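Local coordinates for nitrosopumilus output domain-containing protein (Pyrococcus horikoshii, PDB 2P9X) that is of unknown function but binds zinc, being a small all-helical domain of the Nitrosopumilus output domain family, at residues S2-I13 with G38-P46; E66-L77 with A83-I93. All coordinates share one frame; numbering follows the deposited sequence.

Interaction 1: residues S2-I13 with G38-P46; sequences SKGRDILTKTII and GIELAYDDP. With ZN (zinc ion), chain F; ACT (acetate ion), chain E.
Arg-5 meets two partners in succession along its side chain. Its CB sits over the centre of the Tyr-43 ring face, 3.7 Å from the ring centroid, a CH-pi contact. With CG anti to the backbone N (chi1 -174°) and the chain extended, the guanidinium is carried past the ring to Asp-44, its plane 86° from the tyrosine's. There it grips the carboxylate side-on: NE gives its hydrogen to OD1 of Asp-44 at 2.8 Å and NH2 to OD2 of Asp-44 at 2.9 Å. Both oxygens use their syn lone pairs, and the two planes lie 19° apart. Glu-40 CB lies over one guanidinium face, toward its rim, while NH1 of Arg-5 donates to the acetate O at 3.0 Å. Deeper in, CG2 of Ile-12 meets CG2 of Ile-39 at 3.7 Å. A water donates to both Thr-9 OG1 and Ile-39 O, bridging the two. Ser-2 OG accepts from Arg-5 N, an ST motif that opens helix 3-19, and the Tyr-43 hydroxyl bonds to Glu-99, which also holds Gly-4 N. The backbone N of Ser-2, the first modelled residue, binds zinc at 2.1 Å, and the acetate, probably from the crystallisation liquor, supplies OXT to the same metal. The arrangement is an N-terminal zinc site beside the packing of helix 3-19 against the short helix 41-44.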
# COMPACT_ATOMS: atom_id res chain seq x y z
N SER A 2 24.29 -17.36 11.95
CA SER A 2 24.22 -17.77 13.38
C SER A 2 22.87 -18.42 13.67
O SER A 2 21.96 -18.37 12.84
CB SER A 2 24.38 -16.56 14.28
OG SER A 2 23.32 -15.63 14.05
N LYS A 3 22.76 -19.02 14.85
CA LYS A 3 21.51 -19.65 15.24
C LYS A 3 20.38 -18.61 15.25
O LYS A 3 19.28 -18.88 14.78
CB LYS A 3 21.65 -20.28 16.62
CG LYS A 3 22.52 -21.54 16.63
CD LYS A 3 22.68 -22.13 18.03
CE LYS A 3 23.58 -21.29 18.91
NZ LYS A 3 23.84 -21.96 20.22
N GLY A 4 20.67 -17.42 15.77
CA GLY A 4 19.65 -16.38 15.83
C GLY A 4 19.26 -15.84 14.47
O GLY A 4 18.08 -15.58 14.20
N ARG A 5 20.25 -15.66 13.60
CA ARG A 5 19.99 -15.14 12.26
C ARG A 5 19.15 -16.15 11.48
O ARG A 5 18.23 -15.78 10.76
CB ARG A 5 21.32 -14.89 11.55
CG ARG A 5 21.24 -14.20 10.18
CD ARG A 5 22.65 -13.79 9.76
NE ARG A 5 22.73 -12.96 8.56
CZ ARG A 5 22.86 -13.43 7.32
NH1 ARG A 5 22.90 -14.74 7.11
NH2 ARG A 5 23.00 -12.59 6.30
N ASP A 6 19.48 -17.43 11.64
CA ASP A 6 18.75 -18.50 10.96
C ASP A 6 17.31 -18.56 11.44
O ASP A 6 16.38 -18.57 10.64
CB ASP A 6 19.46 -19.84 11.22
CG ASP A 6 18.73 -21.02 10.61
OD1 ASP A 6 18.30 -20.91 9.45
OD2 ASP A 6 18.60 -22.05 11.30
N ILE A 7 17.11 -18.56 12.76
CA ILE A 7 15.77 -18.63 13.32
C ILE A 7 14.91 -17.42 12.96
O ILE A 7 13.72 -17.57 12.63
CB ILE A 7 15.82 -18.78 14.85
CG1 ILE A 7 16.49 -20.10 15.22
CG2 ILE A 7 14.42 -18.73 15.43
CD1 ILE A 7 16.81 -20.25 16.70
N LEU A 8 15.47 -16.23 13.02
CA LEU A 8 14.67 -15.05 12.68
C LEU A 8 14.31 -15.05 11.20
O LEU A 8 13.16 -14.82 10.85
CB LEU A 8 15.42 -13.76 13.02
CG LEU A 8 14.66 -12.48 12.64
CD1 LEU A 8 13.28 -12.49 13.30
CD2 LEU A 8 15.45 -11.26 13.08
N THR A 9 15.28 -15.32 10.35
CA THR A 9 15.03 -15.32 8.91
C THR A 9 13.99 -16.35 8.50
O THR A 9 13.07 -16.04 7.76
CB THR A 9 16.34 -15.54 8.12
OG1 THR A 9 17.28 -14.51 8.46
CG2 THR A 9 16.08 -15.50 6.61
N LYS A 10 14.13 -17.58 9.00
CA LYS A 10 13.16 -18.61 8.65
C LYS A 10 11.77 -18.28 9.17
O LYS A 10 10.77 -18.51 8.48
CB LYS A 10 13.60 -19.97 9.20
CG LYS A 10 12.73 -21.13 8.73
CD LYS A 10 12.74 -21.23 7.20
CE LYS A 10 11.85 -22.35 6.70
NZ LYS A 10 12.63 -23.41 6.00
N THR A 11 11.69 -17.75 10.39
CA THR A 11 10.40 -17.40 10.96
C THR A 11 9.71 -16.36 10.09
O THR A 11 8.51 -16.44 9.85
CB THR A 11 10.54 -16.84 12.38
OG1 THR A 11 11.17 -17.82 13.21
CG2 THR A 11 9.17 -16.51 12.97
N ILE A 12 10.48 -15.38 9.62
CA ILE A 12 9.91 -14.34 8.77
C ILE A 12 9.44 -14.94 7.45
O ILE A 12 8.34 -14.66 6.98
CB ILE A 12 10.93 -13.22 8.48
CG1 ILE A 12 11.25 -12.47 9.77
CG2 ILE A 12 10.35 -12.25 7.44
CD1 ILE A 12 12.24 -11.34 9.60
N ILE A 13 10.27 -15.78 6.85
CA ILE A 13 9.92 -16.41 5.59
C ILE A 13 8.61 -17.20 5.72
O ILE A 13 7.75 -17.14 4.84
CB ILE A 13 11.06 -17.32 5.10
CG1 ILE A 13 12.22 -16.45 4.60
CG2 ILE A 13 10.56 -18.25 4.02
CD1 ILE A 13 13.53 -17.18 4.48
N GLY A 38 18.59 -9.75 0.89
CA GLY A 38 17.52 -10.72 1.04
C GLY A 38 16.83 -10.49 2.37
O GLY A 38 17.11 -9.50 3.06
N ILE A 39 15.94 -11.41 2.76
CA ILE A 39 15.19 -11.30 4.00
C ILE A 39 16.09 -11.31 5.24
O ILE A 39 15.69 -10.83 6.31
CB ILE A 39 14.14 -12.45 4.12
CG1 ILE A 39 13.10 -12.30 3.01
CG2 ILE A 39 13.43 -12.40 5.47
CD1 ILE A 39 12.27 -11.05 3.12
N GLU A 40 17.30 -11.83 5.08
CA GLU A 40 18.24 -11.89 6.20
C GLU A 40 18.59 -10.48 6.68
O GLU A 40 19.20 -10.30 7.74
CB GLU A 40 19.51 -12.63 5.78
CG GLU A 40 20.16 -12.12 4.50
CD GLU A 40 19.55 -12.71 3.22
OE1 GLU A 40 18.48 -13.34 3.29
OE2 GLU A 40 20.17 -12.54 2.15
N LEU A 41 18.22 -9.47 5.90
CA LEU A 41 18.48 -8.08 6.26
C LEU A 41 17.75 -7.74 7.56
O LEU A 41 18.16 -6.84 8.29
CB LEU A 41 17.98 -7.14 5.15
CG LEU A 41 18.17 -5.64 5.41
CD1 LEU A 41 19.66 -5.32 5.46
CD2 LEU A 41 17.50 -4.85 4.30
N ALA A 42 16.65 -8.44 7.83
CA ALA A 42 15.88 -8.20 9.05
C ALA A 42 16.76 -8.38 10.27
O ALA A 42 16.63 -7.65 11.25
CB ALA A 42 14.68 -9.14 9.10
N TYR A 43 17.65 -9.36 10.21
CA TYR A 43 18.57 -9.61 11.32
C TYR A 43 19.81 -8.72 11.24
O TYR A 43 20.23 -8.15 12.24
CB TYR A 43 19.00 -11.09 11.33
CG TYR A 43 20.02 -11.42 12.40
CD1 TYR A 43 21.38 -11.17 12.21
CD2 TYR A 43 19.61 -11.97 13.62
CE1 TYR A 43 22.31 -11.46 13.21
CE2 TYR A 43 20.54 -12.27 14.62
CZ TYR A 43 21.88 -12.01 14.40
OH TYR A 43 22.80 -12.31 15.39
N ASP A 44 20.38 -8.61 10.04
CA ASP A 44 21.59 -7.81 9.86
C ASP A 44 21.43 -6.32 10.12
O ASP A 44 22.34 -5.67 10.65
CB ASP A 44 22.15 -8.00 8.45
CG ASP A 44 22.50 -9.44 8.15
OD1 ASP A 44 22.78 -10.20 9.11
OD2 ASP A 44 22.51 -9.82 6.96
N ASP A 45 20.28 -5.77 9.74
CA ASP A 45 20.01 -4.35 9.93
C ASP A 45 18.50 -4.17 10.00
O ASP A 45 17.87 -3.73 9.04
CB ASP A 45 20.58 -3.54 8.76
CG ASP A 45 20.70 -2.06 9.08
OD1 ASP A 45 19.89 -1.56 9.89
OD2 ASP A 45 21.59 -1.40 8.50
N PRO A 46 17.89 -4.51 11.15
CA PRO A 46 16.44 -4.38 11.33
C PRO A 46 15.85 -3.02 10.97
O PRO A 46 14.77 -2.95 10.38
CB PRO A 46 16.23 -4.76 12.80
CG PRO A 46 17.57 -4.66 13.48
CD PRO A 46 18.53 -5.00 12.38
ZN ZN F . 24.33 -18.96 10.60
C ACT E . 22.31 -18.03 8.97
O ACT E . 22.96 -16.97 9.09
OXT ACT E . 22.64 -19.12 9.48
CH3 ACT E . 21.03 -17.99 8.14
O HOH W 1 16.09 -11.88 8.97

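Interaction 2: residues E66-L77 with A83-I93; sequences EMVIISKLKGRL and ANSLEELVSEI
Two helices joined by a loop form this contact: helices 66-76 and 86-93 run 23° from parallel, their axes 10.4 Å apart at closest approach, so the loop has to lead back along the first helix. At the start of the second helix, Glu-66 OE2 accepts from Leu-86 N at 2.9 Å, with an N-H...O angle of 164°, on the anti side and 31° out of the carboxylate plane. The glutamate chain, turned away from its own backbone N and extended, brings the carboxylate there. Ser-85, the N-cap residue, accepts from Glu-88 N through OG at 3.1 Å. Beside this polar end, CD1 of Ile-70 lies against the backbone at Asn-84 and Ser-85. The Ile-70 and Leu-89 chains run antiparallel past one another, while Ile-69 CG2 touches both Leu-89 CD2 at 4.0 Å and Leu-86 CD1 at 4.1 Å. Farther along, Leu-73 CG and Leu-89 CD1 lie 4.2 Å apart, and Leu-77 and Ile-93 close the far end. The carboxylate also forms salt bridges to Arg-63 and Lys-50. With an alanine here, Leu-86 N would probably lose its side-chain acceptor, and Arg-63 and Lys-50 this carboxylate. The 4.1 Å between Glu-66 OE2 and Glu-87 OE1 brings like charges together, which Lys-50 probably offsets. A buried carboxylate shared between two cations and a helix-start amide is therefore likely to stay ionised.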
# COMPACT_ATOMS: atom_id res chain seq x y z
N GLU A 66 5.65 -6.03 11.14
CA GLU A 66 6.50 -6.05 12.32
C GLU A 66 5.78 -6.77 13.46
O GLU A 66 6.34 -7.65 14.11
CB GLU A 66 6.85 -4.61 12.74
CG GLU A 66 7.89 -4.52 13.85
CD GLU A 66 8.24 -3.08 14.20
OE1 GLU A 66 7.33 -2.22 14.24
OE2 GLU A 66 9.43 -2.80 14.44
N MET A 67 4.53 -6.39 13.69
CA MET A 67 3.74 -7.01 14.76
C MET A 67 3.61 -8.52 14.54
O MET A 67 3.73 -9.30 15.48
CB MET A 67 2.36 -6.37 14.82
CG MET A 67 2.40 -4.96 15.40
SD MET A 67 0.90 -4.02 15.10
CE MET A 67 -0.24 -4.86 16.21
N VAL A 68 3.35 -8.91 13.30
CA VAL A 68 3.22 -10.32 12.97
C VAL A 68 4.53 -11.07 13.19
O VAL A 68 4.54 -12.17 13.74
CB VAL A 68 2.73 -10.50 11.52
CG1 VAL A 68 2.85 -11.95 11.10
CG2 VAL A 68 1.28 -10.04 11.40
N ILE A 69 5.65 -10.47 12.78
CA ILE A 69 6.95 -11.12 12.96
C ILE A 69 7.25 -11.34 14.44
O ILE A 69 7.69 -12.42 14.85
CB ILE A 69 8.10 -10.30 12.33
CG1 ILE A 69 7.96 -10.31 10.81
CG2 ILE A 69 9.45 -10.87 12.76
CD1 ILE A 69 8.91 -9.34 10.10
N ILE A 70 7.03 -10.31 15.25
CA ILE A 70 7.30 -10.41 16.68
C ILE A 70 6.45 -11.51 17.32
O ILE A 70 6.95 -12.31 18.11
CB ILE A 70 7.03 -9.06 17.39
CG1 ILE A 70 8.01 -8.01 16.87
CG2 ILE A 70 7.19 -9.22 18.90
CD1 ILE A 70 7.76 -6.61 17.40
N SER A 71 5.18 -11.55 16.95
CA SER A 71 4.26 -12.55 17.47
C SER A 71 4.69 -13.97 17.10
O SER A 71 4.64 -14.88 17.93
CB SER A 71 2.84 -12.29 16.94
OG SER A 71 2.30 -11.12 17.51
N LYS A 72 5.12 -14.16 15.86
CA LYS A 72 5.56 -15.47 15.40
C LYS A 72 6.86 -15.92 16.05
O LYS A 72 7.05 -17.10 16.32
CB LYS A 72 5.73 -15.48 13.88
CG LYS A 72 4.44 -15.45 13.09
CD LYS A 72 3.54 -16.61 13.45
CE LYS A 72 2.17 -16.46 12.79
NZ LYS A 72 1.43 -17.75 12.76
N LEU A 73 7.76 -14.97 16.30
CA LEU A 73 9.03 -15.33 16.92
C LEU A 73 8.83 -15.73 18.39
O LEU A 73 9.52 -16.58 18.93
CB LEU A 73 9.97 -14.13 16.83
CG LEU A 73 11.44 -14.53 16.98
CD1 LEU A 73 11.88 -15.56 15.93
CD2 LEU A 73 12.39 -13.35 16.85
N LYS A 74 7.87 -15.04 19.03
CA LYS A 74 7.54 -15.40 20.40
C LYS A 74 6.99 -16.82 20.49
O LYS A 74 7.24 -17.57 21.42
CB LYS A 74 6.51 -14.39 20.92
CG LYS A 74 7.18 -13.09 21.39
CD LYS A 74 6.16 -12.01 21.77
CE LYS A 74 6.82 -10.65 22.01
NZ LYS A 74 5.83 -9.70 22.52
N GLY A 75 6.18 -17.18 19.47
CA GLY A 75 5.65 -18.53 19.41
C GLY A 75 6.74 -19.55 19.09
O GLY A 75 6.64 -20.73 19.39
N ARG A 76 7.80 -19.08 18.44
CA ARG A 76 8.92 -19.94 18.08
C ARG A 76 9.91 -20.14 19.24
O ARG A 76 10.48 -21.21 19.42
CB ARG A 76 9.65 -19.31 16.89
CG ARG A 76 10.30 -20.35 15.98
CD ARG A 76 11.15 -21.35 16.77
NE ARG A 76 12.19 -21.94 15.92
CZ ARG A 76 13.15 -22.64 16.54
NH1 ARG A 76 13.13 -22.78 17.85
NH2 ARG A 76 14.14 -23.20 15.82
N LEU A 77 10.15 -19.05 20.00
CA LEU A 77 11.24 -19.04 20.99
C LEU A 77 10.70 -19.10 22.42
O LEU A 77 10.89 -20.05 23.17
CB LEU A 77 11.99 -17.72 20.83
CG LEU A 77 13.03 -17.77 19.73
CD1 LEU A 77 13.94 -16.54 19.76
CD2 LEU A 77 13.95 -18.98 19.82
N ALA A 83 10.23 -7.74 23.27
CA ALA A 83 10.41 -6.80 22.16
C ALA A 83 9.08 -6.25 21.62
O ALA A 83 8.10 -6.97 21.41
CB ALA A 83 11.19 -7.50 21.05
N ASN A 84 9.07 -4.91 21.44
CA ASN A 84 7.93 -4.25 20.81
C ASN A 84 8.30 -3.70 19.43
O ASN A 84 7.52 -3.07 18.72
CB ASN A 84 7.52 -3.08 21.72
CG ASN A 84 7.21 -3.60 23.10
OD1 ASN A 84 6.32 -4.42 23.29
ND2 ASN A 84 7.88 -3.00 24.09
N SER A 85 9.55 -3.93 19.02
CA SER A 85 10.04 -3.48 17.72
C SER A 85 11.00 -4.54 17.18
O SER A 85 11.55 -5.33 17.95
CB SER A 85 10.78 -2.15 17.85
OG SER A 85 12.02 -2.32 18.51
N LEU A 86 11.21 -4.55 15.87
CA LEU A 86 12.11 -5.52 15.28
C LEU A 86 13.54 -5.32 15.81
O LEU A 86 14.26 -6.30 16.00
CB LEU A 86 12.09 -5.39 13.75
CG LEU A 86 12.85 -6.45 12.95
CD1 LEU A 86 12.24 -7.83 13.19
CD2 LEU A 86 12.79 -6.10 11.48
N GLU A 87 13.93 -4.07 16.05
CA GLU A 87 15.27 -3.79 16.57
C GLU A 87 15.45 -4.43 17.94
O GLU A 87 16.48 -5.05 18.22
CB GLU A 87 15.52 -2.28 16.69
CG GLU A 87 15.66 -1.58 15.36
CD GLU A 87 14.36 -0.97 14.87
OE1 GLU A 87 13.29 -1.53 15.18
OE2 GLU A 87 14.42 0.06 14.18
N GLU A 88 14.44 -4.27 18.80
CA GLU A 88 14.50 -4.87 20.13
C GLU A 88 14.47 -6.39 20.02
O GLU A 88 15.10 -7.09 20.82
CB GLU A 88 13.31 -4.40 20.98
CG GLU A 88 13.37 -2.94 21.37
CD GLU A 88 12.15 -2.51 22.17
OE1 GLU A 88 11.26 -3.34 22.42
OE2 GLU A 88 12.10 -1.32 22.54
N LEU A 89 13.74 -6.90 19.03
CA LEU A 89 13.63 -8.34 18.83
C LEU A 89 14.98 -8.95 18.47
O LEU A 89 15.35 -10.01 18.98
CB LEU A 89 12.61 -8.65 17.72
CG LEU A 89 12.30 -10.13 17.48
CD1 LEU A 89 11.56 -10.71 18.68
CD2 LEU A 89 11.47 -10.28 16.21
N VAL A 90 15.71 -8.28 17.58
CA VAL A 90 17.03 -8.76 17.17
C VAL A 90 17.98 -8.68 18.35
O VAL A 90 18.80 -9.57 18.57
CB VAL A 90 17.57 -7.93 15.99
CG1 VAL A 90 19.03 -8.29 15.71
CG2 VAL A 90 16.72 -8.19 14.74
N SER A 91 17.87 -7.60 19.12
CA SER A 91 18.73 -7.42 20.29
C SER A 91 18.49 -8.53 21.29
O SER A 91 19.43 -9.08 21.86
CB SER A 91 18.46 -6.06 20.94
OG SER A 91 18.91 -5.01 20.11
N GLU A 92 17.22 -8.87 21.51
CA GLU A 92 16.86 -9.93 22.44
C GLU A 92 17.34 -11.29 21.96
O GLU A 92 17.84 -12.10 22.74
CB GLU A 92 15.35 -9.94 22.68
CG GLU A 92 14.76 -8.54 22.77
CD GLU A 92 13.81 -8.37 23.95
OE1 GLU A 92 13.83 -9.24 24.85
OE2 GLU A 92 13.07 -7.37 23.98
N ILE A 93 17.21 -11.54 20.66
CA ILE A 93 17.66 -12.81 20.10
C ILE A 93 19.17 -12.95 20.27
O ILE A 93 19.67 -14.03 20.59
CB ILE A 93 17.32 -12.92 18.60
CG1 ILE A 93 15.80 -13.04 18.42
CG2 ILE A 93 18.03 -14.13 17.99
CD1 ILE A 93 15.37 -13.03 16.96

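Overall arrangement
From the N terminus, helix 3-19 leads into helix 23-35, and interaction 1 closes that first loop when residues 38-46 return to its opening turns. The chain then runs through helices 46-57 and 59-76 before interaction 2 closes a much shorter loop, with five residues between its segments. The two contacts are therefore in series, neither nested nor crossed. Their centres are 11 Å apart and they touch: Gly-4 CA lies 3.5 Å from Ile-93 CG2, and Ala-42 O is 3.5 Å from Val-90 CG2. Helix 86-97 thus meets both segments of interaction 1, while Thr-11 reaches Leu-73 on helix 59-76, joining both contacts in one helical domain.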